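Local coordinates for protein aminoglycoside N(3)-acetyltransferase, AAC(3)-IVa (Escherichia coli, PDB 6MN3) that probably confers resistance to aminoglycosides such as gentamicin and apramycin by acetylating the 3-amino group of their 2-deoxystreptamine ring with acetyl-CoA, at residues 56-65 / 105-116. Numbering follows the deposited sequence.
Sequences PGGTLVMPSW and AFAAAGPQAEQI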
loop_
_atom_site.group_PDB
_atom_site.type_symbol
_atom_site.label_atom_id
_atom_site.label_comp_id
_atom_site.label_asym_id
_atom_site.label_seq_id
_atom_site.Cartn_x
_atom_site.Cartn_y
_atom_site.Cartn_z
ATOM N N PRO A 56 3.611 -21.270 -3.836
ATOM C CA PRO A 56 2.204 -21.561 -4.163
ATOM C C PRO A 56 1.239 -21.278 -3.026
ATOM O O PRO A 56 0.049 -21.062 -3.286
ATOM C CB PRO A 56 2.226 -23.055 -4.516
ATOM C CG PRO A 56 3.661 -23.359 -4.833
ATOM C CD PRO A 56 4.466 -22.462 -3.950
ATOM N N GLY A 57 1.702 -21.276 -1.782
ATOM C CA GLY A 57 0.826 -21.011 -0.660
ATOM C C GLY A 57 0.683 -19.535 -0.353
ATOM O O GLY A 57 -0.263 -19.125 0.326
ATOM N N GLY A 58 1.611 -18.723 -0.857
ATOM C CA GLY A 58 1.590 -17.308 -0.563
ATOM C C GLY A 58 0.604 -16.536 -1.418
ATOM O O GLY A 58 0.195 -16.964 -2.495
ATOM N N THR A 59 0.219 -15.365 -0.917
ATOM C CA THR A 59 -0.703 -14.481 -1.615
ATOM C C THR A 59 -0.079 -13.099 -1.728
ATOM O O THR A 59 0.358 -12.527 -0.724
ATOM C CB THR A 59 -2.050 -14.401 -0.896
ATOM O OG1 THR A 59 -2.630 -15.708 -0.833
ATOM C CG2 THR A 59 -2.993 -13.467 -1.641
ATOM N N LEU A 60 -0.038 -12.572 -2.948
ATOM C CA LEU A 60 0.559 -11.275 -3.240
ATOM C C LEU A 60 -0.540 -10.240 -3.428
ATOM O O LEU A 60 -1.478 -10.463 -4.197
ATOM C CB LEU A 60 1.427 -11.355 -4.496
ATOM C CG LEU A 60 1.958 -10.041 -5.063
ATOM C CD1 LEU A 60 2.900 -9.378 -4.071
ATOM C CD2 LEU A 60 2.652 -10.292 -6.395
ATOM N N VAL A 61 -0.423 -9.114 -2.727
ATOM C CA VAL A 61 -1.427 -8.058 -2.765
ATOM C C VAL A 61 -0.756 -6.746 -3.144
ATOM O O VAL A 61 0.355 -6.451 -2.691
ATOM C CB VAL A 61 -2.166 -7.917 -1.417
ATOM C CG1 VAL A 61 -3.411 -7.067 -1.591
ATOM C CG2 VAL A 61 -2.523 -9.285 -0.855
ATOM N N MET A 62 -1.435 -5.956 -3.970
ATOM C CA MET A 62 -0.956 -4.654 -4.402
ATOM C C MET A 62 -2.115 -3.673 -4.458
ATOM O O MET A 62 -3.254 -4.065 -4.741
ATOM C CB MET A 62 -0.292 -4.715 -5.785
ATOM C CG MET A 62 0.984 -5.517 -5.835
ATOM S SD MET A 62 1.746 -5.374 -7.453
ATOM C CE MET A 62 2.839 -6.790 -7.439
ATOM N N PRO A 63 -1.857 -2.393 -4.192
ATOM C CA PRO A 63 -2.887 -1.378 -4.432
ATOM C C PRO A 63 -3.228 -1.318 -5.912
ATOM O O PRO A 63 -2.398 -1.615 -6.776
ATOM C CB PRO A 63 -2.229 -0.081 -3.949
ATOM C CG PRO A 63 -0.763 -0.352 -4.010
ATOM C CD PRO A 63 -0.608 -1.807 -3.680
ATOM N N SER A 64 -4.470 -0.935 -6.204
ATOM C CA SER A 64 -4.950 -0.982 -7.578
ATOM C C SER A 64 -6.132 -0.047 -7.801
ATOM O O SER A 64 -7.083 -0.405 -8.503
ATOM C CB SER A 64 -5.339 -2.418 -7.945
ATOM O OG SER A 64 -5.438 -2.585 -9.347
ATOM N N TRP A 65 -6.085 1.149 -7.219
ATOM C CA TRP A 65 -7.178 2.095 -7.370
ATOM C C TRP A 65 -6.914 3.050 -8.533
ATOM O O TRP A 65 -5.798 3.157 -9.046
ATOM C CB TRP A 65 -7.407 2.872 -6.073
ATOM C CG TRP A 65 -6.191 3.543 -5.523
ATOM C CD1 TRP A 65 -5.591 4.673 -5.998
ATOM C CD2 TRP A 65 -5.434 3.135 -4.378
ATOM N NE1 TRP A 65 -4.501 4.990 -5.224
ATOM C CE2 TRP A 65 -4.383 4.061 -4.222
ATOM C CE3 TRP A 65 -5.541 2.076 -3.472
ATOM C CZ2 TRP A 65 -3.446 3.958 -3.198
ATOM C CZ3 TRP A 65 -4.610 1.975 -2.456
ATOM C CH2 TRP A 65 -3.576 2.911 -2.327
ATOM N N ALA A 105 -9.664 0.095 -5.106
ATOM C CA ALA A 105 -9.465 -1.339 -5.222
ATOM C C ALA A 105 -8.022 -1.742 -4.925
ATOM O O ALA A 105 -7.087 -0.939 -4.989
ATOM C CB ALA A 105 -9.850 -1.819 -6.621
ATOM N N PHE A 106 -7.864 -3.017 -4.588
ATOM C CA PHE A 106 -6.581 -3.694 -4.508
ATOM C C PHE A 106 -6.593 -4.873 -5.473
ATOM O O PHE A 106 -7.633 -5.248 -6.022
ATOM C CB PHE A 106 -6.295 -4.181 -3.080
ATOM C CG PHE A 106 -5.768 -3.113 -2.162
ATOM C CD1 PHE A 106 -4.457 -3.147 -1.720
ATOM C CD2 PHE A 106 -6.588 -2.083 -1.729
ATOM C CE1 PHE A 106 -3.969 -2.171 -0.871
ATOM C CE2 PHE A 106 -6.106 -1.103 -0.880
ATOM C CZ PHE A 106 -4.794 -1.147 -0.451
ATOM N N ALA A 107 -5.422 -5.462 -5.683
ATOM C CA ALA A 107 -5.291 -6.659 -6.501
ATOM C C ALA A 107 -4.557 -7.723 -5.702
ATOM O O ALA A 107 -3.595 -7.421 -4.990
ATOM C CB ALA A 107 -4.549 -6.371 -7.810
ATOM N N ALA A 108 -5.015 -8.967 -5.816
ATOM C CA ALA A 108 -4.445 -10.050 -5.031
ATOM C C ALA A 108 -4.450 -11.337 -5.842
ATOM O O ALA A 108 -5.405 -11.621 -6.569
ATOM C CB ALA A 108 -5.209 -10.243 -3.716
ATOM N N ALA A 109 -3.372 -12.110 -5.709
ATOM C CA ALA A 109 -3.230 -13.394 -6.387
ATOM C C ALA A 109 -2.628 -14.390 -5.411
ATOM O O ALA A 109 -1.541 -14.153 -4.874
ATOM C CB ALA A 109 -2.356 -13.271 -7.640
ATOM N N GLY A 110 -3.330 -15.497 -5.183
ATOM C CA GLY A 110 -2.906 -16.496 -4.232
ATOM C C GLY A 110 -4.090 -17.132 -3.534
ATOM O O GLY A 110 -5.245 -16.759 -3.762
ATOM N N PRO A 111 -3.828 -18.109 -2.660
ATOM C CA PRO A 111 -4.934 -18.800 -1.975
ATOM C C PRO A 111 -5.751 -17.900 -1.066
ATOM O O PRO A 111 -6.823 -18.322 -0.616
ATOM C CB PRO A 111 -4.223 -19.899 -1.169
ATOM C CG PRO A 111 -2.855 -20.016 -1.774
ATOM C CD PRO A 111 -2.515 -18.650 -2.276
ATOM N N GLN A 112 -5.289 -16.682 -0.786
ATOM C CA GLN A 112 -5.977 -15.762 0.109
ATOM C C GLN A 112 -6.537 -14.543 -0.615
ATOM O O GLN A 112 -7.024 -13.616 0.042
ATOM C CB GLN A 112 -5.031 -15.316 1.226
ATOM C CG GLN A 112 -5.696 -15.130 2.567
ATOM C CD GLN A 112 -5.905 -16.439 3.296
ATOM O OE1 GLN A 112 -4.971 -17.222 3.465
ATOM N NE2 GLN A 112 -7.136 -16.684 3.733
ATOM N N ALA A 113 -6.484 -14.526 -1.951
ATOM C CA ALA A 113 -6.884 -13.341 -2.706
ATOM C C ALA A 113 -8.359 -13.021 -2.511
ATOM O O ALA A 113 -8.734 -11.851 -2.374
ATOM C CB ALA A 113 -6.577 -13.542 -4.188
ATOM N N GLU A 114 -9.206 -14.047 -2.500
ATOM C CA GLU A 114 -10.641 -13.838 -2.346
ATOM C C GLU A 114 -10.967 -13.151 -1.022
ATOM O O GLU A 114 -11.837 -12.276 -0.966
ATOM C CB GLU A 114 -11.373 -15.182 -2.465
ATOM C CG GLU A 114 -11.049 -16.229 -1.376
ATOM C CD GLU A 114 -9.560 -16.557 -1.232
ATOM O OE1 GLU A 114 -8.794 -16.343 -2.195
ATOM O OE2 GLU A 114 -9.154 -17.000 -0.136
ATOM N N GLN A 115 -10.277 -13.526 0.057
ATOM C CA GLN A 115 -10.603 -12.977 1.370
ATOM C C GLN A 115 -10.164 -11.522 1.489
ATOM O O GLN A 115 -10.835 -10.714 2.140
ATOM C CB GLN A 115 -9.959 -13.830 2.463
ATOM C CG GLN A 115 -10.594 -13.682 3.832
ATOM C CD GLN A 115 -9.646 -14.086 4.941
ATOM O OE1 GLN A 115 -9.131 -15.205 4.952
ATOM N NE2 GLN A 115 -9.399 -13.172 5.872
ATOM N N ILE A 116 -9.038 -11.174 0.865
ATOM C CA ILE A 116 -8.529 -9.809 0.912
ATOM C C ILE A 116 -9.309 -8.876 -0.010
ATOM O O ILE A 116 -9.361 -7.665 0.239
ATOM C CB ILE A 116 -7.027 -9.839 0.573
ATOM C CG1 ILE A 116 -6.267 -10.618 1.650
ATOM C CG2 ILE A 116 -6.448 -8.436 0.426
ATOM C CD1 ILE A 116 -4.981 -11.245 1.164
#
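The shortest bond between the two segments, A107 N to M62 O at 2.7 Å, is close to straight at 167°. It is half of a reciprocal pair, returned by M62 N to A107 O; L60 and A109 exchange a second such pair. Together these hold strands 59-63 and 106-109 antiparallel, with V61 facing A108 in the non-hydrogen-bonded pair between them. After P63, S64 N bonds A105 O in a more bent geometry (2.9 Å).

At the other end, a chi1 of -60° sets T59 OG1 beside its own backbone N, where it accepts the N-H of Q112 (OG1 to N, 2.8 Å), the N-cap residue of helix 113-117. A strand side chain thus grips the type I turn G110-A113 through which strand passes into helix. P111 closes over this end, its CD 3.2 Å from G58 O.

On the face bearing V61 and A108, V61 and I116 meet tip to tip, V61 CG2 to I116 CD1 at 3.7 Å, with A108 CB against V61 CG2. Further along, P63 CA sits over a face of the F106 ring in a CH-pi contact, 4.0 Å from the ring centroid. W65 turns the edge of its six-membered ring toward F106 in an offset edge-to-face pair, planes at 71°.

This worked example of an antiparallel strand pair extended by a strand-to-helix turn is structural packing away from the zinc site. Within the mixed sheet of this antibiotic N-acetyltransferase, strand 59-63 runs between 106-109 and the parallel strand 26-31, bonding to L27 and V29. Helices 42-54 and 86-91 pack on the face bearing L60, M62, A107 and A109, whereas P131 of helix 131-137 touches F106 and I116 on the other.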